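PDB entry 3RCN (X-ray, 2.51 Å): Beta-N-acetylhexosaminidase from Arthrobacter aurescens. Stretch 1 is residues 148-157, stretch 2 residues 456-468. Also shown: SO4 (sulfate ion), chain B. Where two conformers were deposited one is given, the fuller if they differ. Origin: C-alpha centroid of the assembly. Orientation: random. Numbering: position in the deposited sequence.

Stretch 1, residues 148-157: ARHFMPKDNV
Stretch 2 (456-468) IWSEHLDSPRRVQ

Contacts between segments distant in sequence often combine a small apolar centre with a few directional polar bonds, and this pair, whose touching residues lie at least 308 positions apart in one chain, illustrates the principle. Each stretch begins largely as loop and runs into a helix, from 154 in the first and from 464 in the second, each continuing beyond the stretch. Together they bury 549 Å², with His150 and Arg149 the most covered by the other stretch (97 and 94 Å²), followed by Pro464 (67 Å²).

At the apolar centre lies Met152, a selenomethionine in extended backbone (phi/psi -102/121). Its CA-to-CB bond points sideways, but the t, t, m rotamer brings the methyl end nearer, so that Met152 CE lies 3.6 Å from Val467 CG2 and 4.2 Å from Pro464 CB. A long, unbranched side chain suits this reach, and Val467 (chi1 t) and Pro464 present compact apolar surfaces to it. Pro464 opens the second helix at -60/-27; its C-gamma exo ring also meets the start of the first helix, with Pro464 CG 4.4 Å from Pro153 CD, in the N-cap residue, and 3.5 Å from Asn156 CG. The CA-to-CB bond of Asn156 (chi1 m) points toward the second stretch, and Asn156 CA is 6.7 Å from Pro464 CA. Beside this contact, Ser463 (chi1 p) caps the second helix, Ser463 OG accepting from Arg466 N at 3.2 Å.

Further out, His150 (-124/119, chi1 m, chi2 99°) fits its ring into the segment 458-462. His150 ND1 donates to Ser458 O at 2.7 Å and 168°, while His150 N donates to Ser458 OG at 3.0 Å, the serine having chi1 p. One residue is thus gripped through both backbone and side chain. Ser458 O also accepts from Leu461 N at 3.1 Å, a bond that closes the turn around the imidazole. Glu459 O lies near the ring plane, 2.9 Å from His150 CE1, whereas Asp462 covers one face, Asp462 CA lying 3.8 Å from the centroid of the His150 ring in a CH-pi contact. The flat ring can therefore bond at its edge and pack through its face.

At the polar edge Arg149 and Glu459 come into register, Arg149 CA and Glu459 CA being 5.3 Å apart. The CA-to-CB bond of Arg149 (-72/-53) points toward the second stretch, and the chain (m, p, t, chi4 -91°) places Arg149 NH1 3.3 Å from Trp457 CE3 and 3.6 Å from Glu459 OE2. The carboxylate oxygen sits over a guanidinium face, making the salt bridge one of charge alone. Glu459 points away at CB, but chi1 m and chi2 94° bring its end back, and Arg149 NE and NH2 are satisfied elsewhere in the structure.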

ATOM      1  N   ALA A 148       9.369  -8.443 -11.686  1.00 35.31           N
ATOM      2  CA  ALA A 148      10.358  -8.083 -12.690  1.00 39.49           C
ATOM      3  C   ALA A 148       9.691  -7.306 -13.821  1.00 35.35           C
ATOM      4  O   ALA A 148      10.226  -6.315 -14.304  1.00 35.52           O
ATOM      5  CB  ALA A 148      11.065  -9.334 -13.228  1.00 36.77           C
ATOM      6  N   ARG A 149       8.519  -7.766 -14.244  1.00 28.73           N
ATOM      7  CA  ARG A 149       7.823  -7.114 -15.337  1.00 30.54           C
ATOM      8  C   ARG A 149       7.248  -5.753 -14.901  1.00 30.98           C
ATOM      9  O   ARG A 149       7.517  -4.731 -15.529  1.00 35.27           O
ATOM     10  CB  ARG A 149       6.763  -8.036 -15.925  1.00 33.80           C
ATOM     11  CG  ARG A 149       7.282  -8.957 -17.014  1.00 38.27           C
ATOM     12  CD  ARG A 149       8.451  -9.849 -16.553  1.00 41.36           C
ATOM     13  NE  ARG A 149       8.835 -10.780 -17.611  1.00 43.39           N
ATOM     14  CZ  ARG A 149       8.339 -12.008 -17.751  1.00 40.10           C
ATOM     15  NH1 ARG A 149       7.445 -12.476 -16.887  1.00 39.54           N
ATOM     16  NH2 ARG A 149       8.738 -12.771 -18.760  1.00 29.59           N
ATOM     17  N   HIS A 150       6.483  -5.747 -13.815  1.00 23.71           N
ATOM     18  CA  HIS A 150       6.076  -4.496 -13.167  1.00 25.68           C
ATOM     19  C   HIS A 150       6.463  -4.459 -11.696  1.00 31.87           C
ATOM     20  O   HIS A 150       6.037  -5.304 -10.892  1.00 29.20           O
ATOM     21  CB  HIS A 150       4.592  -4.191 -13.373  1.00 17.40           C
ATOM     22  CG  HIS A 150       4.292  -3.707 -14.753  1.00 27.05           C
ATOM     23  ND1 HIS A 150       3.800  -4.533 -15.740  1.00 27.07           N
ATOM     24  CD2 HIS A 150       4.483  -2.495 -15.330  1.00 27.53           C
ATOM     25  CE1 HIS A 150       3.677  -3.843 -16.863  1.00 34.09           C
ATOM     26  NE2 HIS A 150       4.083  -2.605 -16.641  1.00 36.92           N
ATOM     27  N   PHE A 151       7.303  -3.480 -11.372  1.00 27.82           N
ATOM     28  CA  PHE A 151       7.801  -3.304 -10.028  1.00 29.61           C
ATOM     29  C   PHE A 151       6.641  -3.004  -9.094  1.00 37.63           C
ATOM     30  O   PHE A 151       5.838  -2.110  -9.361  1.00 39.43           O
ATOM     31  CB  PHE A 151       8.805  -2.156  -9.996  1.00 26.51           C
ATOM     32  CG  PHE A 151       9.242  -1.785  -8.623  1.00 29.44           C
ATOM     33  CD1 PHE A 151      10.123  -2.599  -7.920  1.00 27.57           C
ATOM     34  CD2 PHE A 151       8.772  -0.622  -8.026  1.00 30.04           C
ATOM     35  CE1 PHE A 151      10.533  -2.268  -6.648  1.00 32.14           C
ATOM     36  CE2 PHE A 151       9.176  -0.272  -6.744  1.00 33.16           C
ATOM     37  CZ  PHE A 151      10.058  -1.098  -6.050  1.00 36.95           C
HETATM   38  N   MSE A 152       6.543  -3.765  -8.011  1.00 37.56           N
HETATM   39  CA  MSE A 152       5.522  -3.497  -7.014  1.00 35.37           C
HETATM   40  C   MSE A 152       6.134  -2.785  -5.803  1.00 39.37           C
HETATM   41  O   MSE A 152       7.057  -3.293  -5.167  1.00 44.70           O
HETATM   42  CB  MSE A 152       4.801  -4.772  -6.589  1.00 31.38           C
HETATM   43  CG  MSE A 152       3.709  -4.491  -5.569  1.00 42.31           C
HETATM   44 SE   MSE A 152       2.549  -5.989  -5.103  0.66 40.28          SE
HETATM   45  CE  MSE A 152       1.518  -6.072  -6.770  1.00 48.71           C
ATOM     46  N   PRO A 153       5.635  -1.585  -5.495  1.00 30.02           N
ATOM     47  CA  PRO A 153       6.210  -0.889  -4.348  1.00 32.54           C
ATOM     48  C   PRO A 153       6.100  -1.728  -3.077  1.00 34.13           C
ATOM     49  O   PRO A 153       5.159  -2.512  -2.918  1.00 30.64           O
ATOM     50  CB  PRO A 153       5.367   0.376  -4.258  1.00 22.61           C
ATOM     51  CG  PRO A 153       4.860   0.585  -5.682  1.00 20.73           C
ATOM     52  CD  PRO A 153       4.588  -0.796  -6.165  1.00 25.02           C
ATOM     53  N   LYS A 154       7.087  -1.566  -2.199  1.00 33.26           N
ATOM     54  CA  LYS A 154       7.197  -2.334  -0.962  1.00 27.67           C
ATOM     55  C   LYS A 154       5.910  -2.351  -0.111  1.00 35.40           C
ATOM     56  O   LYS A 154       5.527  -3.400   0.419  1.00 38.11           O
ATOM     57  CB  LYS A 154       8.383  -1.801  -0.158  1.00 31.45           C
ATOM     58  CG  LYS A 154       8.663  -2.534   1.137  1.00 39.23           C
ATOM     59  CD  LYS A 154      10.037  -2.147   1.673  1.00 40.64           C
ATOM     60  CE  LYS A 154      10.078  -0.707   2.209  1.00 38.72           C
ATOM     61  NZ  LYS A 154       9.334  -0.568   3.492  1.00 29.75           N
ATOM     62  N   ASP A 155       5.254  -1.195   0.026  1.00 32.73           N
ATOM     63  CA  ASP A 155       3.992  -1.101   0.772  1.00 40.97           C
ATOM     64  C   ASP A 155       2.946  -2.114   0.273  1.00 31.49           C
ATOM     65  O   ASP A 155       2.234  -2.742   1.056  1.00 26.87           O
ATOM     66  CB  ASP A 155       3.412   0.326   0.696  1.00 59.26           C
ATOM     67  CG  ASP A 155       4.172   1.340   1.577  1.00 70.42           C
ATOM     68  OD1 ASP A 155       4.034   2.574   1.340  1.00 65.67           O
ATOM     69  OD2 ASP A 155       4.898   0.902   2.506  1.00 76.86           O
ATOM     70  N   ASN A 156       2.873  -2.268  -1.043  1.00 29.94           N
ATOM     71  CA  ASN A 156       1.924  -3.177  -1.666  1.00 33.44           C
ATOM     72  C   ASN A 156       2.322  -4.651  -1.538  1.00 35.62           C
ATOM     73  O   ASN A 156       1.460  -5.516  -1.341  1.00 31.34           O
ATOM     74  CB  ASN A 156       1.704  -2.770  -3.120  1.00 33.33           C
ATOM     75  CG  ASN A 156       1.196  -1.343  -3.240  1.00 36.35           C
ATOM     76  OD1 ASN A 156       1.957  -0.410  -3.515  1.00 44.74           O
ATOM     77  ND2 ASN A 156      -0.087  -1.163  -2.985  1.00 26.78           N
ATOM     78  N   VAL A 157       3.622  -4.929  -1.630  1.00 30.06           N
ATOM     79  CA  VAL A 157       4.136  -6.280  -1.386  1.00 28.71           C
ATOM     80  C   VAL A 157       3.768  -6.785   0.021  1.00 28.89           C
ATOM     81  O   VAL A 157       3.328  -7.923   0.174  1.00 28.11           O
ATOM     82  CB  VAL A 157       5.685  -6.379  -1.580  1.00 39.64           C
ATOM     83  CG1 VAL A 157       6.195  -7.772  -1.206  1.00 39.21           C
ATOM     84  CG2 VAL A 157       6.102  -6.022  -3.009  1.00 33.07           C
ATOM     85  N   ILE A 456       1.381 -15.525 -10.893  1.00 38.99           N
ATOM     86  CA  ILE A 456       0.858 -14.284 -11.440  1.00 37.39           C
ATOM     87  C   ILE A 456       1.955 -13.547 -12.220  1.00 35.91           C
ATOM     88  O   ILE A 456       2.820 -12.889 -11.630  1.00 32.14           O
ATOM     89  CB  ILE A 456       0.391 -13.398 -10.264  1.00 38.37           C
ATOM     90  CG1 ILE A 456      -0.447 -14.239  -9.288  1.00 34.35           C
ATOM     91  CG2 ILE A 456      -0.364 -12.169 -10.751  1.00 39.51           C
ATOM     92  CD1 ILE A 456      -0.689 -13.566  -7.954  1.00 33.43           C
ATOM     93  N   TRP A 457       1.869 -13.581 -13.548  1.00 32.06           N
ATOM     94  CA  TRP A 457       2.867 -12.910 -14.374  1.00 28.11           C
ATOM     95  C   TRP A 457       2.379 -11.501 -14.642  1.00 30.82           C
ATOM     96  O   TRP A 457       1.208 -11.296 -14.924  1.00 29.33           O
ATOM     97  CB  TRP A 457       3.106 -13.672 -15.669  1.00 30.82           C
ATOM     98  CG  TRP A 457       3.604 -15.058 -15.406  1.00 40.15           C
ATOM     99  CD1 TRP A 457       2.872 -16.207 -15.421  1.00 40.37           C
ATOM    100  CD2 TRP A 457       4.935 -15.433 -15.040  1.00 31.45           C
ATOM    101  NE1 TRP A 457       3.662 -17.270 -15.097  1.00 40.07           N
ATOM    102  CE2 TRP A 457       4.939 -16.825 -14.862  1.00 37.69           C
ATOM    103  CE3 TRP A 457       6.130 -14.725 -14.863  1.00 34.17           C
ATOM    104  CZ2 TRP A 457       6.091 -17.536 -14.517  1.00 34.79           C
ATOM    105  CZ3 TRP A 457       7.271 -15.422 -14.516  1.00 43.20           C
ATOM    106  CH2 TRP A 457       7.244 -16.817 -14.346  1.00 40.84           C
ATOM    107  N   SER A 458       3.279 -10.540 -14.492  1.00 33.66           N
ATOM    108  CA  SER A 458       2.920  -9.123 -14.405  1.00 30.58           C
ATOM    109  C   SER A 458       3.005  -8.279 -15.678  1.00 37.83           C
ATOM    110  O   SER A 458       2.895  -7.057 -15.597  1.00 46.95           O
ATOM    111  CB  SER A 458       3.587  -8.430 -13.211  1.00 24.87           C
ATOM    112  OG  SER A 458       4.975  -8.254 -13.417  1.00 32.56           O
ATOM    113  N   GLU A 459       3.248  -8.903 -16.829  1.00 31.89           N
ATOM    114  CA  GLU A 459       3.381  -8.152 -18.078  1.00 38.16           C
ATOM    115  C   GLU A 459       2.279  -7.113 -18.214  1.00 40.35           C
ATOM    116  O   GLU A 459       2.536  -5.946 -18.517  1.00 41.48           O
ATOM    117  CB  GLU A 459       3.268  -9.078 -19.306  1.00 37.11           C
ATOM    118  CG  GLU A 459       4.457  -9.965 -19.583  1.00 45.18           C
ATOM    119  CD  GLU A 459       4.322 -11.351 -18.960  1.00 51.27           C
ATOM    120  OE1 GLU A 459       3.546 -11.509 -17.991  1.00 51.12           O
ATOM    121  OE2 GLU A 459       4.992 -12.285 -19.450  1.00 55.81           O
ATOM    122  N   HIS A 460       1.044  -7.559 -18.025  1.00 32.05           N
ATOM    123  CA  HIS A 460      -0.109  -6.690 -18.195  1.00 31.70           C
ATOM    124  C   HIS A 460      -0.689  -6.082 -16.916  1.00 39.10           C
ATOM    125  O   HIS A 460      -1.624  -5.285 -16.983  1.00 42.18           O
ATOM    126  CB  HIS A 460      -1.173  -7.442 -18.982  1.00 26.53           C
ATOM    127  CG  HIS A 460      -0.620  -8.105 -20.199  1.00 33.93           C
ATOM    128  ND1 HIS A 460       0.123  -7.419 -21.137  1.00 36.46           N
ATOM    129  CD2 HIS A 460      -0.663  -9.389 -20.616  1.00 32.29           C
ATOM    130  CE1 HIS A 460       0.489  -8.249 -22.095  1.00 34.79           C
ATOM    131  NE2 HIS A 460       0.032  -9.452 -21.800  1.00 36.46           N
ATOM    132  N   LEU A 461      -0.142  -6.434 -15.755  1.00 40.06           N
ATOM    133  CA  LEU A 461      -0.674  -5.845 -14.549  1.00 33.70           C
ATOM    134  C   LEU A 461       0.302  -4.758 -14.115  1.00 35.18           C
ATOM    135  O   LEU A 461       1.283  -5.013 -13.410  1.00 37.73           O
ATOM    136  CB  LEU A 461      -0.788  -6.940 -13.480  1.00 22.88           C
ATOM    137  CG  LEU A 461      -1.226  -8.297 -14.064  1.00 25.26           C
ATOM    138  CD1 LEU A 461      -1.081  -9.419 -13.065  1.00 18.70           C
ATOM    139  CD2 LEU A 461      -2.665  -8.264 -14.634  1.00 15.77           C
ATOM    140  N   ASP A 462      -0.076  -3.524 -14.433  1.00 34.14           N
ATOM    141  CA  ASP A 462       0.796  -2.360 -14.274  1.00 37.13           C
ATOM    142  C   ASP A 462       0.535  -1.529 -13.010  1.00 32.65           C
ATOM    143  O   ASP A 462       1.117  -0.461 -12.835  1.00 38.69           O
ATOM    144  CB  ASP A 462       0.795  -1.497 -15.537  1.00 35.97           C
ATOM    145  CG  ASP A 462      -0.595  -1.064 -15.945  1.00 41.84           C
ATOM    146  OD1 ASP A 462      -1.574  -1.729 -15.531  1.00 40.63           O
ATOM    147  OD2 ASP A 462      -0.701  -0.056 -16.677  1.00 47.47           O
ATOM    148  N   SER A 463      -0.397  -1.986 -12.182  1.00 16.91           N
ATOM    149  CA  SER A 463      -0.584  -1.421 -10.860  1.00 26.95           C
ATOM    150  C   SER A 463      -0.897  -2.556  -9.910  1.00 29.90           C
ATOM    151  O   SER A 463      -1.309  -3.628 -10.352  1.00 30.27           O
ATOM    152  CB  SER A 463      -1.736  -0.408 -10.854  1.00 28.09           C
ATOM    153  OG  SER A 463      -2.969  -1.051 -11.101  1.00 30.17           O
ATOM    154  N   PRO A 464      -0.711  -2.322  -8.599  1.00 27.72           N
ATOM    155  CA  PRO A 464      -1.136  -3.295  -7.585  1.00 30.07           C
ATOM    156  C   PRO A 464      -2.648  -3.552  -7.641  1.00 31.52           C
ATOM    157  O   PRO A 464      -3.103  -4.621  -7.255  1.00 34.23           O
ATOM    158  CB  PRO A 464      -0.749  -2.624  -6.260  1.00 31.93           C
ATOM    159  CG  PRO A 464       0.281  -1.621  -6.617  1.00 33.23           C
ATOM    160  CD  PRO A 464      -0.007  -1.170  -8.015  1.00 27.28           C
ATOM    161  N   ARG A 465      -3.422  -2.581  -8.110  1.00 36.46           N
ATOM    162  CA  ARG A 465      -4.847  -2.819  -8.292  1.00 40.54           C
ATOM    163  C   ARG A 465      -5.052  -3.916  -9.337  1.00 35.44           C
ATOM    164  O   ARG A 465      -5.837  -4.840  -9.140  1.00 33.23           O
ATOM    165  CB  ARG A 465      -5.576  -1.543  -8.713  1.00 38.80           C
ATOM    166  CG  ARG A 465      -5.376  -0.365  -7.776  1.00 41.45           C
ATOM    167  CD  ARG A 465      -6.066   0.898  -8.306  1.00 33.59           C
ATOM    168  NE  ARG A 465      -7.499   0.868  -8.044  1.00 31.32           N
ATOM    169  CZ  ARG A 465      -8.396   1.650  -8.637  1.00 27.43           C
ATOM    170  NH1 ARG A 465      -8.028   2.536  -9.549  1.00 27.02           N
ATOM    171  NH2 ARG A 465      -9.672   1.533  -8.322  1.00 17.65           N
ATOM    172  N   ARG A 466      -4.351  -3.815 -10.456  0.85 31.65           N
ATOM    173  CA  ARG A 466      -4.505  -4.810 -11.507  0.85 35.01           C
ATOM    174  C   ARG A 466      -4.057  -6.202 -11.026  0.85 37.65           C
ATOM    175  O   ARG A 466      -4.683  -7.219 -11.337  0.85 34.83           O
ATOM    176  CB  ARG A 466      -3.758  -4.374 -12.767  0.85 33.80           C
ATOM    177  CG  ARG A 466      -4.407  -3.194 -13.475  0.85 32.65           C
ATOM    178  CD  ARG A 466      -4.815  -3.564 -14.894  0.85 29.78           C
ATOM    179  NE  ARG A 466      -5.693  -4.723 -14.901  0.85 32.90           N
ATOM    180  CZ  ARG A 466      -5.547  -5.786 -15.691  0.85 34.29           C
ATOM    181  NH1 ARG A 466      -4.557  -5.856 -16.575  0.85 30.49           N
ATOM    182  NH2 ARG A 466      -6.412  -6.782 -15.603  0.85 35.15           N
ATOM    183  N   VAL A 467      -2.987  -6.246 -10.242  1.00 32.44           N
ATOM    184  CA  VAL A 467      -2.562  -7.510  -9.671  1.00 27.06           C
ATOM    185  C   VAL A 467      -3.649  -8.129  -8.784  1.00 28.72           C
ATOM    186  O   VAL A 467      -3.860  -9.349  -8.792  1.00 29.29           O
ATOM    187  CB  VAL A 467      -1.246  -7.360  -8.883  1.00 29.50           C
ATOM    188  CG1 VAL A 467      -1.039  -8.561  -7.968  1.00 23.36           C
ATOM    189  CG2 VAL A 467      -0.058  -7.173  -9.846  1.00 23.79           C
ATOM    190  N   GLN A 468      -4.352  -7.287  -8.030  1.00 28.95           N
ATOM    191  CA  GLN A 468      -5.427  -7.766  -7.153  1.00 34.13           C
ATOM    192  C   GLN A 468      -6.600  -8.317  -7.962  1.00 29.67           C
ATOM    193  O   GLN A 468      -7.246  -9.301  -7.586  1.00 23.00           O
ATOM    194  CB  GLN A 468      -5.905  -6.642  -6.231  1.00 32.24           C
ATOM    195  CG  GLN A 468      -4.857  -6.204  -5.233  1.00 34.32           C
ATOM    196  CD  GLN A 468      -5.361  -5.118  -4.321  1.00 37.45           C
ATOM    197  OE1 GLN A 468      -6.245  -4.341  -4.691  1.00 35.95           O
ATOM    198  NE2 GLN A 468      -4.813  -5.059  -3.112  1.00 38.48           N
TER
HETATM  199  S   SO4 B 551      -5.183   1.912 -12.017  1.00 55.80           S
HETATM  200  O1  SO4 B 551      -6.477   2.254 -12.607  1.00 55.59           O
HETATM  201  O2  SO4 B 551      -5.103   0.469 -11.826  1.00 48.05           O
HETATM  202  O3  SO4 B 551      -4.130   2.349 -12.928  1.00 60.57           O
HETATM  203  O4  SO4 B 551      -5.016   2.585 -10.731  1.00 59.21           O